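Putative polysaccharide binding proteins (DUF1812) (Bacteroides thetaiotaomicron VPI-5482, PDB 3GF8) probably serves in fimbrial assembly or anchoring, as a lipoprotein of the outer membrane in the FimB/Mfa2 family. Local coordinates at residues A[174-179]-A[219-224]; A[193-198]-A[213-218]; A[36-41]-A[55-60]. One frame throughout, in Å; residues are numbered along the deposited sequence.

Overall arrangement
Along the chain contact 3 (36-41 with 55-60) closes before the others open, and contact 2 (193-198 with 213-218) is nested inside the loop closed by contact 1 (174-179 with 219-224). Contacts 1 and 2 have centres about 8 Å apart and touch: strands 170-176 and 193-195 are sheet neighbours, probably hydrogen-bonded between Ile-174 O and Phe-195 N and between Glu-176 O and Leu-193 N, and Asn-178 packs on Phe-195 and Met-215. Contact 3 lies on the opposite side of the chain's centre from contact 1, with about 29 Å between their centres, and about 25 Å from contact 2, centre to centre. The three therefore sample two distant regions of an elongated, mainly beta chain of the fimbrillin superfamily.

Contact 1: residues A[174-179]-A[219-224]; sequences IIESNG and EDRKTR
The end of strand 170-176 meets the start of strand 224-229 in a short antiparallel pairing, in which Ile-175 and Arg-224 form a hydrogen-bonded pair. Ile-175 N donates to Arg-224 O at 3.0 Å; the return bond, from Arg-224 N to Ile-175 O, is weak at 3.3 Å. The two side chains lie side by side on the same face of the sheet, and CD1 of Ile-175 rests over one face of the Arg-224 guanidinium, toward its rim and 3.8 Å from NH2. NH1 of this arginine forms a salt bridge with Asp-238 on the next strand, 235-240.

Before residue 224 the second segment is loop, and side chains of Glu-176 and Ser-177 hold it to the strand end. A bend at chi2 (51°) turns CD of Glu-176 toward the loop, where the two carboxylate oxygens take different partners. OE1 accepts from Thr-223 OG1 on its anti side at 2.6 Å; a water bound by Lys-222 N also donates to it. OE2 forms a salt bridge with Arg-221 NH1 at 2.8 Å; this donor stands 44° out of the carboxylate plane, while Ser-177 N comes to OE2 from the opposite face. The carboxylate and guanidinium planes are 68° apart, yet OE2 lies in the guanidinium plane. The same NH1 donates to Ser-177 OG at 2.8 Å, and a second water links Arg-221 NH2 to Ser-177 O. With so many donors around it, this buried carboxylate is likely to stay ionised. An alanine at Glu-176 would probably leave the Arg-221 guanidinium without its counter-charge and Thr-223 OG1 without its acceptor. Next to the pairing, Ile-174 CG2 packs on Thr-223 CG2 at 3.6 Å.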
ATOM      1  N   ILE A 174       7.721  -8.907  -7.935  1.00 28.31           N
ATOM      2  CA  ILE A 174       6.447  -9.100  -7.269  1.00 26.56           C
ATOM      3  C   ILE A 174       5.438  -8.887  -8.407  1.00 27.00           C
ATOM      4  O   ILE A 174       5.527  -7.874  -9.116  1.00 29.18           O
ATOM      5  CB  ILE A 174       6.254  -8.093  -6.111  1.00 26.22           C
ATOM      6  CG1 ILE A 174       7.267  -8.407  -4.983  1.00 30.01           C
ATOM      7  CG2 ILE A 174       4.826  -8.131  -5.599  1.00 16.68           C
ATOM      8  CD1 ILE A 174       7.171  -7.545  -3.738  1.00 26.26           C
ATOM      9  N   ILE A 175       4.536  -9.851  -8.610  1.00 23.49           N
ATOM     10  CA  ILE A 175       3.615  -9.861  -9.757  1.00 25.10           C
ATOM     11  C   ILE A 175       2.175  -9.791  -9.264  1.00 23.58           C
ATOM     12  O   ILE A 175       1.745 -10.607  -8.503  1.00 24.29           O
ATOM     13  CB  ILE A 175       3.832 -11.105 -10.661  1.00 26.42           C
ATOM     14  CG1 ILE A 175       5.268 -11.088 -11.195  1.00 25.91           C
ATOM     15  CG2 ILE A 175       2.774 -11.145 -11.819  1.00 15.29           C
ATOM     16  CD1 ILE A 175       5.795 -12.404 -11.798  1.00 30.66           C
ATOM     17  N   GLU A 176       1.461  -8.757  -9.655  1.00 26.16           N
ATOM     18  CA  GLU A 176       0.083  -8.596  -9.260  1.00 23.69           C
ATOM     19  C   GLU A 176      -0.559  -7.534 -10.139  1.00 25.47           C
ATOM     20  O   GLU A 176       0.130  -6.677 -10.686  1.00 26.83           O
ATOM     21  CB  GLU A 176       0.006  -8.194  -7.796  1.00 19.35           C
ATOM     22  CG  GLU A 176      -1.391  -8.256  -7.208  1.00 28.36           C
ATOM     23  CD  GLU A 176      -2.060  -9.584  -7.460  1.00 21.46           C
ATOM     24  OE1 GLU A 176      -1.741 -10.562  -6.761  1.00 29.50           O
ATOM     25  OE2 GLU A 176      -2.890  -9.636  -8.387  1.00 24.42           O
ATOM     26  N   SER A 177      -1.879  -7.609 -10.277  1.00 26.27           N
ATOM     27  CA  SER A 177      -2.657  -6.632 -11.019  1.00 25.78           C
ATOM     28  C   SER A 177      -3.426  -5.752 -10.019  1.00 25.46           C
ATOM     29  O   SER A 177      -4.649  -5.605 -10.068  1.00 28.57           O
ATOM     30  CB  SER A 177      -3.594  -7.352 -11.990  1.00 26.34           C
ATOM     31  OG  SER A 177      -4.465  -8.189 -11.278  1.00 24.03           O
ATOM     32  N   ASN A 178      -2.665  -5.199  -9.087  1.00 25.26           N
ATOM     33  CA  ASN A 178      -3.179  -4.383  -8.005  1.00 24.13           C
ATOM     34  C   ASN A 178      -2.966  -2.900  -8.235  1.00 22.34           C
ATOM     35  O   ASN A 178      -3.020  -2.141  -7.294  1.00 24.23           O
ATOM     36  CB  ASN A 178      -2.554  -4.803  -6.648  1.00 22.90           C
ATOM     37  CG  ASN A 178      -1.032  -4.736  -6.624  1.00 20.89           C
ATOM     38  OD1 ASN A 178      -0.369  -4.568  -7.642  1.00 26.82           O
ATOM     39  ND2 ASN A 178      -0.468  -4.886  -5.433  1.00 21.28           N
ATOM     40  N   GLY A 179      -2.795  -2.480  -9.486  1.00 24.10           N
ATOM     41  CA  GLY A 179      -2.458  -1.089  -9.785  1.00 24.27           C
ATOM     42  C   GLY A 179      -3.633  -0.179 -10.115  1.00 26.22           C
ATOM     43  O   GLY A 179      -3.414   0.964 -10.548  1.00 25.06           O
ATOM     44  N   GLU A 219      -5.790 -10.254   0.996  1.00 30.58           N
ATOM     45  CA  GLU A 219      -5.844 -11.615   1.501  1.00 30.72           C
ATOM     46  C   GLU A 219      -6.443 -12.570   0.499  1.00 29.51           C
ATOM     47  O   GLU A 219      -6.122 -13.741   0.514  1.00 28.10           O
ATOM     48  CB  GLU A 219      -6.560 -11.703   2.847  1.00 31.73           C
ATOM     49  CG  GLU A 219      -8.025 -11.600   2.863  1.00 44.94           C
ATOM     50  CD  GLU A 219      -8.548 -12.249   4.120  1.00 62.06           C
ATOM     51  OE1 GLU A 219      -8.539 -13.504   4.154  1.00 68.74           O
ATOM     52  OE2 GLU A 219      -8.911 -11.520   5.082  1.00 65.81           O
ATOM     53  N   ASP A 220      -7.281 -12.071  -0.396  1.00 25.51           N
ATOM     54  CA  ASP A 220      -7.883 -12.924  -1.385  1.00 27.54           C
ATOM     55  C   ASP A 220      -7.102 -12.931  -2.707  1.00 30.88           C
ATOM     56  O   ASP A 220      -7.631 -13.424  -3.708  1.00 31.87           O
ATOM     57  CB  ASP A 220      -9.351 -12.507  -1.611  1.00 26.92           C
ATOM     58  CG  ASP A 220      -9.489 -11.102  -2.161  1.00 32.22           C
ATOM     59  OD1 ASP A 220      -8.544 -10.271  -2.041  1.00 29.44           O
ATOM     60  OD2 ASP A 220     -10.575 -10.812  -2.709  1.00 39.91           O
ATOM     61  N   ARG A 221      -5.869 -12.396  -2.725  1.00 29.25           N
ATOM     62  CA  ARG A 221      -5.003 -12.485  -3.915  1.00 29.49           C
ATOM     63  C   ARG A 221      -3.877 -13.487  -3.749  1.00 29.69           C
ATOM     64  O   ARG A 221      -3.621 -13.952  -2.639  1.00 33.95           O
ATOM     65  CB  ARG A 221      -4.440 -11.107  -4.268  1.00 32.32           C
ATOM     66  CG  ARG A 221      -5.508 -10.174  -4.829  1.00 25.80           C
ATOM     67  CD  ARG A 221      -5.529 -10.200  -6.289  1.00 32.36           C
ATOM     68  NE  ARG A 221      -6.663  -9.452  -6.844  1.00 29.81           N
ATOM     69  CZ  ARG A 221      -6.635  -8.742  -7.973  1.00 31.63           C
ATOM     70  NH1 ARG A 221      -5.516  -8.582  -8.674  1.00 29.87           N
ATOM     71  NH2 ARG A 221      -7.729  -8.134  -8.392  1.00 23.14           N
ATOM     72  N   LYS A 222      -3.205 -13.827  -4.852  1.00 29.92           N
ATOM     73  CA  LYS A 222      -2.104 -14.785  -4.815  1.00 29.72           C
ATOM     74  C   LYS A 222      -0.821 -14.160  -5.322  1.00 29.96           C
ATOM     75  O   LYS A 222      -0.041 -14.807  -6.040  1.00 30.91           O
ATOM     76  CB  LYS A 222      -2.432 -16.030  -5.628  1.00 32.39           C
ATOM     77  CG  LYS A 222      -3.590 -16.885  -5.076  1.00 34.39           C
ATOM     78  CD  LYS A 222      -4.008 -17.895  -6.127  1.00 43.68           C
ATOM     79  CE  LYS A 222      -4.753 -19.098  -5.541  1.00 52.93           C
ATOM     80  NZ  LYS A 222      -6.180 -18.764  -5.261  1.00 57.19           N
ATOM     81  N   THR A 223      -0.589 -12.921  -4.887  1.00 28.73           N
ATOM     82  CA  THR A 223       0.567 -12.118  -5.272  1.00 25.75           C
ATOM     83  C   THR A 223       1.845 -12.907  -5.166  1.00 27.23           C
ATOM     84  O   THR A 223       2.150 -13.502  -4.141  1.00 30.72           O
ATOM     85  CB  THR A 223       0.650 -10.879  -4.376  1.00 27.45           C
ATOM     86  OG1 THR A 223      -0.592 -10.171  -4.482  1.00 23.63           O
ATOM     87  CG2 THR A 223       1.832  -9.982  -4.782  1.00 20.03           C
ATOM     88  N   ARG A 224       2.598 -12.908  -6.243  1.00 28.93           N
ATOM     89  CA  ARG A 224       3.752 -13.780  -6.371  1.00 28.56           C
ATOM     90  C   ARG A 224       5.067 -13.083  -6.163  1.00 27.41           C
ATOM     91  O   ARG A 224       5.230 -11.977  -6.658  1.00 24.21           O
ATOM     92  CB  ARG A 224       3.795 -14.355  -7.796  1.00 28.45           C
ATOM     93  CG  ARG A 224       2.686 -15.364  -8.082  1.00 33.48           C
ATOM     94  CD  ARG A 224       3.108 -16.300  -9.185  1.00 43.53           C
ATOM     95  NE  ARG A 224       2.982 -15.660 -10.474  1.00 39.78           N
ATOM     96  CZ  ARG A 224       3.723 -15.909 -11.551  1.00 38.75           C
ATOM     97  NH1 ARG A 224       4.721 -16.777 -11.532  1.00 36.64           N
ATOM     98  NH2 ARG A 224       3.464 -15.241 -12.671  1.00 39.31           N
TER
HETATM   99  O   HOH W   1      -2.883 -12.785  -7.553  1.00 27.41           O
HETATM  100  O   HOH W   2      -7.143  -6.522 -10.764  1.00 20.38           O

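Contact 2: residues A[193-198]-A[213-218]; sequences LSFRPY and NTMRLM
Phe-195 lays one face of its ring against Thr-214, in a buried contact made chiefly by packing around two aromatic rings. CG of Phe-195 lies anti to its carbonyl carbon (chi1 -63°), which starts the ring off toward strand 209-214. CB of Thr-214 stands 4.0 Å from the centroid of the Phe-195 ring and only 6° off the ring normal, which defines a CH-pi contact over the face. OG1 of Thr-214 is anti to its backbone N (chi1 -171°), and it lies over the same ring, displaced toward the rim, 3.2 Å from Phe-195 CE1. That hydroxyl is not left to the ring alone, since Asn-178 ND2 is hydrogen-bonded to it. Asn-213 O approaches obliquely, 3.1 Å from Phe-195 CD2, and the ring tip CZ reaches CG of selenomethionine Met-215 at 4.2 Å.

Tyr-198 and Asn-213 form a second pairing. Their side chains cross at about a right angle. CD2 of Tyr-198 is 3.8 Å from Asn-213 ND2, and backbone N of Asn-213 lies near the ring plane, at the edge. The amide is fixed by hydrogen bonds to Met-120 N and Lys-118 O. A water accepts from Asn-213 N and donates to Arg-196 O, joining the two backbones.

Strand 193-195 runs between strands 115-116 and 170-176 of one sheet, whereas strand 209-214 pairs with strand 139-158 of another, and Phe-195 bridges the two.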
ATOM      1  N   LEU A 193       1.115  -6.365 -13.330  1.00 24.14           N
ATOM      2  CA  LEU A 193       2.345  -5.619 -13.279  1.00 23.76           C
ATOM      3  C   LEU A 193       3.453  -6.469 -12.622  1.00 24.55           C
ATOM      4  O   LEU A 193       3.169  -7.344 -11.785  1.00 25.27           O
ATOM      5  CB  LEU A 193       2.135  -4.313 -12.499  1.00 20.35           C
ATOM      6  CG  LEU A 193       1.027  -3.357 -12.959  1.00 24.51           C
ATOM      7  CD1 LEU A 193       0.976  -2.149 -12.031  1.00 17.15           C
ATOM      8  CD2 LEU A 193       1.157  -2.941 -14.459  1.00 19.42           C
ATOM      9  N   SER A 194       4.693  -6.215 -13.062  1.00 23.38           N
ATOM     10  CA  SER A 194       5.931  -6.771 -12.511  1.00 24.39           C
ATOM     11  C   SER A 194       6.655  -5.680 -11.715  1.00 24.57           C
ATOM     12  O   SER A 194       7.226  -4.750 -12.280  1.00 24.95           O
ATOM     13  CB  SER A 194       6.826  -7.283 -13.650  1.00 25.15           C
ATOM     14  OG  SER A 194       8.036  -7.881 -13.173  1.00 25.91           O
ATOM     15  N   PHE A 195       6.559  -5.751 -10.390  1.00 25.05           N
ATOM     16  CA  PHE A 195       7.252  -4.799  -9.539  1.00 23.60           C
ATOM     17  C   PHE A 195       8.627  -5.348  -9.311  1.00 23.72           C
ATOM     18  O   PHE A 195       8.763  -6.513  -8.922  1.00 24.00           O
ATOM     19  CB  PHE A 195       6.537  -4.618  -8.202  1.00 21.07           C
ATOM     20  CG  PHE A 195       5.147  -4.032  -8.323  1.00 21.01           C
ATOM     21  CD1 PHE A 195       4.055  -4.847  -8.605  1.00 20.77           C
ATOM     22  CD2 PHE A 195       4.922  -2.668  -8.148  1.00 18.54           C
ATOM     23  CE1 PHE A 195       2.779  -4.310  -8.702  1.00 19.37           C
ATOM     24  CE2 PHE A 195       3.642  -2.125  -8.243  1.00 20.86           C
ATOM     25  CZ  PHE A 195       2.571  -2.950  -8.522  1.00 23.28           C
ATOM     26  N   ARG A 196       9.639  -4.517  -9.540  1.00 20.04           N
ATOM     27  CA  ARG A 196      11.026  -4.950  -9.456  1.00 23.45           C
ATOM     28  C   ARG A 196      11.825  -4.039  -8.580  1.00 21.66           C
ATOM     29  O   ARG A 196      11.388  -2.951  -8.330  1.00 23.71           O
ATOM     30  CB  ARG A 196      11.629  -4.928 -10.845  1.00 23.46           C
ATOM     31  CG  ARG A 196      10.909  -5.885 -11.724  1.00 25.61           C
ATOM     32  CD  ARG A 196      11.505  -6.024 -13.089  1.00 24.61           C
ATOM     33  NE  ARG A 196      10.646  -6.933 -13.827  1.00 23.45           N
ATOM     34  CZ  ARG A 196      10.927  -7.440 -15.016  1.00 29.02           C
ATOM     35  NH1 ARG A 196      12.065  -7.159 -15.592  1.00 32.37           N
ATOM     36  NH2 ARG A 196      10.074  -8.267 -15.618  1.00 37.38           N
ATOM     37  N   PRO A 197      13.008  -4.473  -8.133  1.00 22.78           N
ATOM     38  CA  PRO A 197      13.727  -3.662  -7.145  1.00 22.52           C
ATOM     39  C   PRO A 197      13.993  -2.230  -7.562  1.00 21.38           C
ATOM     40  O   PRO A 197      14.338  -1.972  -8.706  1.00 22.36           O
ATOM     41  CB  PRO A 197      15.032  -4.417  -6.958  1.00 22.40           C
ATOM     42  CG  PRO A 197      14.640  -5.867  -7.207  1.00 22.24           C
ATOM     43  CD  PRO A 197      13.645  -5.792  -8.329  1.00 23.13           C
ATOM     44  N   TYR A 198      13.807  -1.302  -6.635  1.00 20.08           N
ATOM     45  CA  TYR A 198      14.283   0.041  -6.843  1.00 21.79           C
ATOM     46  C   TYR A 198      15.651   0.239  -6.203  1.00 21.30           C
ATOM     47  O   TYR A 198      16.325   1.220  -6.485  1.00 19.19           O
ATOM     48  CB  TYR A 198      13.237   1.086  -6.399  1.00 23.91           C
ATOM     49  CG  TYR A 198      12.862   1.026  -4.942  1.00 24.96           C
ATOM     50  CD1 TYR A 198      13.700   1.567  -3.983  1.00 26.29           C
ATOM     51  CD2 TYR A 198      11.685   0.415  -4.523  1.00 27.47           C
ATOM     52  CE1 TYR A 198      13.388   1.508  -2.634  1.00 29.04           C
ATOM     53  CE2 TYR A 198      11.358   0.358  -3.189  1.00 28.84           C
ATOM     54  CZ  TYR A 198      12.214   0.922  -2.241  1.00 29.68           C
ATOM     55  OH  TYR A 198      11.947   0.859  -0.888  1.00 25.83           O
ATOM     56  N   ASN A 213       8.750  -2.263  -3.850  1.00 25.54           N
ATOM     57  CA  ASN A 213       7.424  -1.896  -3.344  1.00 26.15           C
ATOM     58  C   ASN A 213       6.258  -2.301  -4.250  1.00 24.94           C
ATOM     59  O   ASN A 213       6.416  -2.495  -5.430  1.00 26.52           O
ATOM     60  CB  ASN A 213       7.312  -0.412  -2.907  1.00 22.47           C
ATOM     61  CG  ASN A 213       7.599   0.617  -4.007  1.00 25.43           C
ATOM     62  OD1 ASN A 213       7.548   1.835  -3.738  1.00 23.13           O
ATOM     63  ND2 ASN A 213       7.944   0.173  -5.195  1.00 18.90           N
ATOM     64  N   THR A 214       5.077  -2.439  -3.677  1.00 23.36           N
ATOM     65  CA  THR A 214       3.934  -2.748  -4.506  1.00 23.32           C
ATOM     66  C   THR A 214       2.719  -2.001  -3.993  1.00 22.73           C
ATOM     67  O   THR A 214       2.789  -1.283  -3.003  1.00 23.16           O
ATOM     68  CB  THR A 214       3.662  -4.281  -4.563  1.00 21.95           C
ATOM     69  OG1 THR A 214       2.663  -4.543  -5.553  1.00 23.73           O
ATOM     70  CG2 THR A 214       3.225  -4.820  -3.174  1.00 17.24           C
HETATM   71  N   MSE A 215       1.597  -2.180  -4.680  1.00 23.97           N
HETATM   72  CA  MSE A 215       0.333  -1.590  -4.245  1.00 23.38           C
HETATM   73  C   MSE A 215      -0.274  -2.583  -3.211  1.00 23.92           C
HETATM   74  O   MSE A 215       0.477  -3.311  -2.584  1.00 23.00           O
HETATM   75  CB  MSE A 215      -0.517  -1.312  -5.485  1.00 21.49           C
HETATM   76  CG  MSE A 215       0.143  -0.254  -6.393  1.00 28.28           C
HETATM   77 SE   MSE A 215      -0.269   1.514  -5.784  0.75 21.48          SE
HETATM   78  CE  MSE A 215      -2.120   1.444  -6.395  1.00 32.51           C
ATOM     79  N   ARG A 216      -1.596  -2.623  -3.043  1.00 24.95           N
ATOM     80  CA  ARG A 216      -2.221  -3.279  -1.900  1.00 22.45           C
ATOM     81  C   ARG A 216      -1.946  -4.750  -1.880  1.00 23.50           C
ATOM     82  O   ARG A 216      -1.983  -5.406  -2.949  1.00 22.34           O
ATOM     83  CB  ARG A 216      -3.730  -3.087  -1.923  1.00 25.91           C
ATOM     84  CG  ARG A 216      -4.157  -1.616  -1.783  1.00 24.94           C
ATOM     85  CD  ARG A 216      -5.626  -1.512  -1.475  1.00 20.38           C
ATOM     86  NE  ARG A 216      -5.887  -1.968  -0.118  1.00 27.52           N
ATOM     87  CZ  ARG A 216      -7.047  -2.457   0.321  1.00 25.51           C
ATOM     88  NH1 ARG A 216      -8.083  -2.611  -0.488  1.00 30.57           N
ATOM     89  NH2 ARG A 216      -7.173  -2.816   1.578  1.00 26.83           N
ATOM     90  N   LEU A 217      -1.616  -5.256  -0.684  1.00 21.28           N
ATOM     91  CA  LEU A 217      -1.566  -6.705  -0.445  1.00 24.14           C
ATOM     92  C   LEU A 217      -2.936  -7.162   0.060  1.00 25.71           C
ATOM     93  O   LEU A 217      -3.395  -6.710   1.089  1.00 26.18           O
ATOM     94  CB  LEU A 217      -0.443  -7.073   0.538  1.00 25.03           C
ATOM     95  CG  LEU A 217       0.959  -6.713   0.009  1.00 23.17           C
ATOM     96  CD1 LEU A 217       1.983  -6.636   1.125  1.00 20.96           C
ATOM     97  CD2 LEU A 217       1.390  -7.694  -1.091  1.00 21.11           C
HETATM   98  N   MSE A 218      -3.585  -8.038  -0.708  1.00 26.53           N
HETATM   99  CA  MSE A 218      -4.956  -8.499  -0.453  1.00 25.68           C
HETATM  100  C   MSE A 218      -5.009  -9.973  -0.038  1.00 28.52           C
HETATM  101  O   MSE A 218      -4.382 -10.862  -0.660  1.00 28.07           O
HETATM  102  CB  MSE A 218      -5.816  -8.319  -1.721  1.00 21.94           C
HETATM  103  CG  MSE A 218      -5.892  -6.853  -2.219  1.00 22.06           C
HETATM  104 SE   MSE A 218      -6.430  -5.560  -0.893  0.75 17.88          SE
HETATM  105  CE  MSE A 218      -8.290  -6.222  -0.669  1.00 15.91           C
TER
HETATM  106  O   HOH W   3       9.281  -2.423  -6.639  1.00 25.69           O

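Contact 3: residues A[36-41]-A[55-60]; sequences VDKVEL and AEEGSA
Val-39 and Glu-56 exchange two backbone hydrogen bonds: Val-39 N donates to Glu-56 O at 2.9 Å, and Glu-56 N to Val-39 O at 3.0 Å. At the strand end, Gly-58 N adds a bond to Asp-37 O of 3.1 Å; the positive phi of this glycine (99°) goes with a backbone shape in which a CB would press on the carbonyl O of Glu-57.

Lys-38 and Glu-57 form the neighbouring non-hydrogen-bonded pair. CG of Lys-38 is anti to its backbone N (chi1 173°) and the chain stays extended beyond it, yet NZ remains 4.7 Å from Glu-57 OE1, and a water bridges the two. Their stronger partners lie outside: Ala-85 O for NZ, and Arg-86 for Glu-57 OE2. Nearer the backbone, Lys-38 CB packs on Glu-57 CB at 3.7 Å, and on this same face Ala-55 CB touches Glu-40 OE2 at 3.8 Å. Glu-40 OE1 is hydrogen-bonded to Tyr-42 OH, and OE2 forms a salt bridge with Lys-53. Val-39 faces the other way, into Met-68 and Phe-20.

The axes of 38-41 and 55-57 approach to 4.8 Å at 169°, an antiparallel pairing; as strands 38-44 and 50-57 are consecutive in the chain, they form a beta hairpin.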
ATOM      1  N   VAL A  36       2.146  12.016   6.493  1.00 25.58           N
ATOM      2  CA  VAL A  36       1.312  12.349   5.374  1.00 23.36           C
ATOM      3  C   VAL A  36       1.524  13.803   5.035  1.00 24.81           C
ATOM      4  O   VAL A  36       1.221  14.672   5.846  1.00 27.34           O
ATOM      5  CB  VAL A  36      -0.168  12.088   5.679  1.00 24.07           C
ATOM      6  CG1 VAL A  36      -1.029  12.410   4.445  1.00 21.56           C
ATOM      7  CG2 VAL A  36      -0.375  10.647   6.093  1.00 20.98           C
ATOM      8  N   ASP A  37       2.048  14.079   3.850  1.00 24.19           N
ATOM      9  CA  ASP A  37       2.268  15.465   3.433  1.00 26.22           C
ATOM     10  C   ASP A  37       1.339  15.964   2.326  1.00 25.97           C
ATOM     11  O   ASP A  37       1.558  17.040   1.807  1.00 25.85           O
ATOM     12  CB  ASP A  37       3.736  15.703   3.058  1.00 28.31           C
ATOM     13  CG  ASP A  37       4.138  15.150   1.686  1.00 27.07           C
ATOM     14  OD1 ASP A  37       3.318  14.634   0.859  1.00 28.72           O
ATOM     15  OD2 ASP A  37       5.348  15.275   1.421  1.00 47.39           O
ATOM     16  N   LYS A  38       0.293  15.213   1.981  1.00 26.33           N
ATOM     17  CA  LYS A  38      -0.720  15.750   1.056  1.00 23.33           C
ATOM     18  C   LYS A  38      -2.005  14.993   1.240  1.00 21.82           C
ATOM     19  O   LYS A  38      -2.014  13.757   1.313  1.00 25.29           O
ATOM     20  CB  LYS A  38      -0.236  15.649  -0.400  1.00 26.26           C
ATOM     21  CG  LYS A  38      -1.304  16.032  -1.474  1.00 28.72           C
ATOM     22  CD  LYS A  38      -0.785  15.846  -2.912  1.00 27.05           C
ATOM     23  CE  LYS A  38      -1.843  16.195  -3.927  1.00 29.22           C
ATOM     24  NZ  LYS A  38      -1.430  15.893  -5.322  1.00 28.68           N
ATOM     25  N   VAL A  39      -3.102  15.734   1.330  1.00 21.55           N
ATOM     26  CA  VAL A  39      -4.428  15.134   1.392  1.00 19.20           C
ATOM     27  C   VAL A  39      -5.237  15.771   0.278  1.00 21.51           C
ATOM     28  O   VAL A  39      -5.051  16.958  -0.026  1.00 22.75           O
ATOM     29  CB  VAL A  39      -5.061  15.326   2.767  1.00 17.26           C
ATOM     30  CG1 VAL A  39      -4.312  14.517   3.817  1.00 22.03           C
ATOM     31  CG2 VAL A  39      -5.058  16.849   3.192  1.00 19.88           C
ATOM     32  N   GLU A  40      -6.114  14.986  -0.353  1.00 20.65           N
ATOM     33  CA  GLU A  40      -7.028  15.534  -1.313  1.00 19.68           C
ATOM     34  C   GLU A  40      -8.407  14.967  -1.019  1.00 21.92           C
ATOM     35  O   GLU A  40      -8.655  13.758  -1.170  1.00 24.40           O
ATOM     36  CB  GLU A  40      -6.558  15.237  -2.721  1.00 19.74           C
ATOM     37  CG  GLU A  40      -7.435  15.864  -3.850  1.00 27.82           C
ATOM     38  CD  GLU A  40      -6.768  15.753  -5.239  1.00 31.16           C
ATOM     39  OE1 GLU A  40      -6.694  14.635  -5.831  1.00 30.49           O
ATOM     40  OE2 GLU A  40      -6.284  16.786  -5.720  1.00 29.01           O
ATOM     41  N   LEU A  41      -9.283  15.856  -0.555  1.00 24.01           N
ATOM     42  CA  LEU A  41     -10.642  15.492  -0.125  1.00 26.22           C
ATOM     43  C   LEU A  41     -11.582  15.587  -1.329  1.00 25.95           C
ATOM     44  O   LEU A  41     -11.585  16.587  -2.034  1.00 24.10           O
ATOM     45  CB  LEU A  41     -11.133  16.443   0.978  1.00 25.58           C
ATOM     46  CG  LEU A  41     -12.438  16.069   1.704  1.00 26.37           C
ATOM     47  CD1 LEU A  41     -12.213  14.964   2.697  1.00 24.23           C
ATOM     48  CD2 LEU A  41     -13.069  17.288   2.387  1.00 23.41           C
ATOM     49  N   ALA A  55      -7.346  20.065  -2.076  1.00 22.67           N
ATOM     50  CA  ALA A  55      -6.008  19.543  -1.861  1.00 25.08           C
ATOM     51  C   ALA A  55      -5.245  20.485  -0.967  1.00 25.08           C
ATOM     52  O   ALA A  55      -5.298  21.696  -1.117  1.00 23.88           O
ATOM     53  CB  ALA A  55      -5.259  19.376  -3.204  1.00 25.04           C
ATOM     54  N   GLU A  56      -4.536  19.932  -0.003  1.00 26.43           N
ATOM     55  CA  GLU A  56      -3.598  20.730   0.764  1.00 24.84           C
ATOM     56  C   GLU A  56      -2.437  19.817   1.032  1.00 26.02           C
ATOM     57  O   GLU A  56      -2.602  18.574   1.085  1.00 28.00           O
ATOM     58  CB  GLU A  56      -4.268  21.204   2.041  1.00 26.04           C
ATOM     59  CG  GLU A  56      -3.501  22.312   2.757  1.00 34.87           C
ATOM     60  CD  GLU A  56      -4.349  23.051   3.784  1.00 44.52           C
ATOM     61  OE1 GLU A  56      -5.497  22.587   4.067  1.00 36.44           O
ATOM     62  OE2 GLU A  56      -3.858  24.094   4.292  1.00 36.99           O
ATOM     63  N   GLU A  57      -1.274  20.428   1.159  1.00 25.14           N
ATOM     64  CA  GLU A  57      -0.034  19.725   1.294  1.00 27.80           C
ATOM     65  C   GLU A  57       0.998  20.648   1.911  1.00 29.57           C
ATOM     66  O   GLU A  57       0.816  21.853   1.928  1.00 28.94           O
ATOM     67  CB  GLU A  57       0.436  19.272  -0.069  1.00 28.91           C
ATOM     68  CG  GLU A  57       0.836  20.395  -0.991  1.00 32.54           C
ATOM     69  CD  GLU A  57       1.544  19.863  -2.222  1.00 32.56           C
ATOM     70  OE1 GLU A  57       0.861  19.447  -3.158  1.00 29.05           O
ATOM     71  OE2 GLU A  57       2.782  19.823  -2.234  1.00 37.37           O
ATOM     72  N   GLY A  58       2.071  20.075   2.440  1.00 32.08           N
ATOM     73  CA  GLY A  58       3.131  20.869   3.070  1.00 30.78           C
ATOM     74  C   GLY A  58       3.065  20.937   4.591  1.00 32.67           C
ATOM     75  O   GLY A  58       2.475  20.064   5.281  1.00 28.55           O
ATOM     76  N   SER A  59       3.666  22.001   5.111  1.00 31.12           N
ATOM     77  CA  SER A  59       3.992  22.103   6.523  1.00 32.99           C
ATOM     78  C   SER A  59       2.731  22.117   7.386  1.00 32.46           C
ATOM     79  O   SER A  59       2.747  21.634   8.533  1.00 31.77           O
ATOM     80  CB  SER A  59       4.807  23.377   6.777  1.00 32.60           C
ATOM     81  OG  SER A  59       4.192  24.487   6.127  1.00 39.43           O
ATOM     82  N   ALA A  60       1.647  22.665   6.836  1.00 29.63           N
ATOM     83  CA  ALA A  60       0.440  22.805   7.604  1.00 30.09           C
ATOM     84  C   ALA A  60       0.051  21.469   8.224  1.00 30.93           C
ATOM     85  O   ALA A  60      -0.382  21.430   9.377  1.00 30.23           O
ATOM     86  CB  ALA A  60      -0.686  23.361   6.752  1.00 29.97           C
TER
HETATM   87  O   HOH W   4       0.635  17.936  -5.542  1.00 31.69           O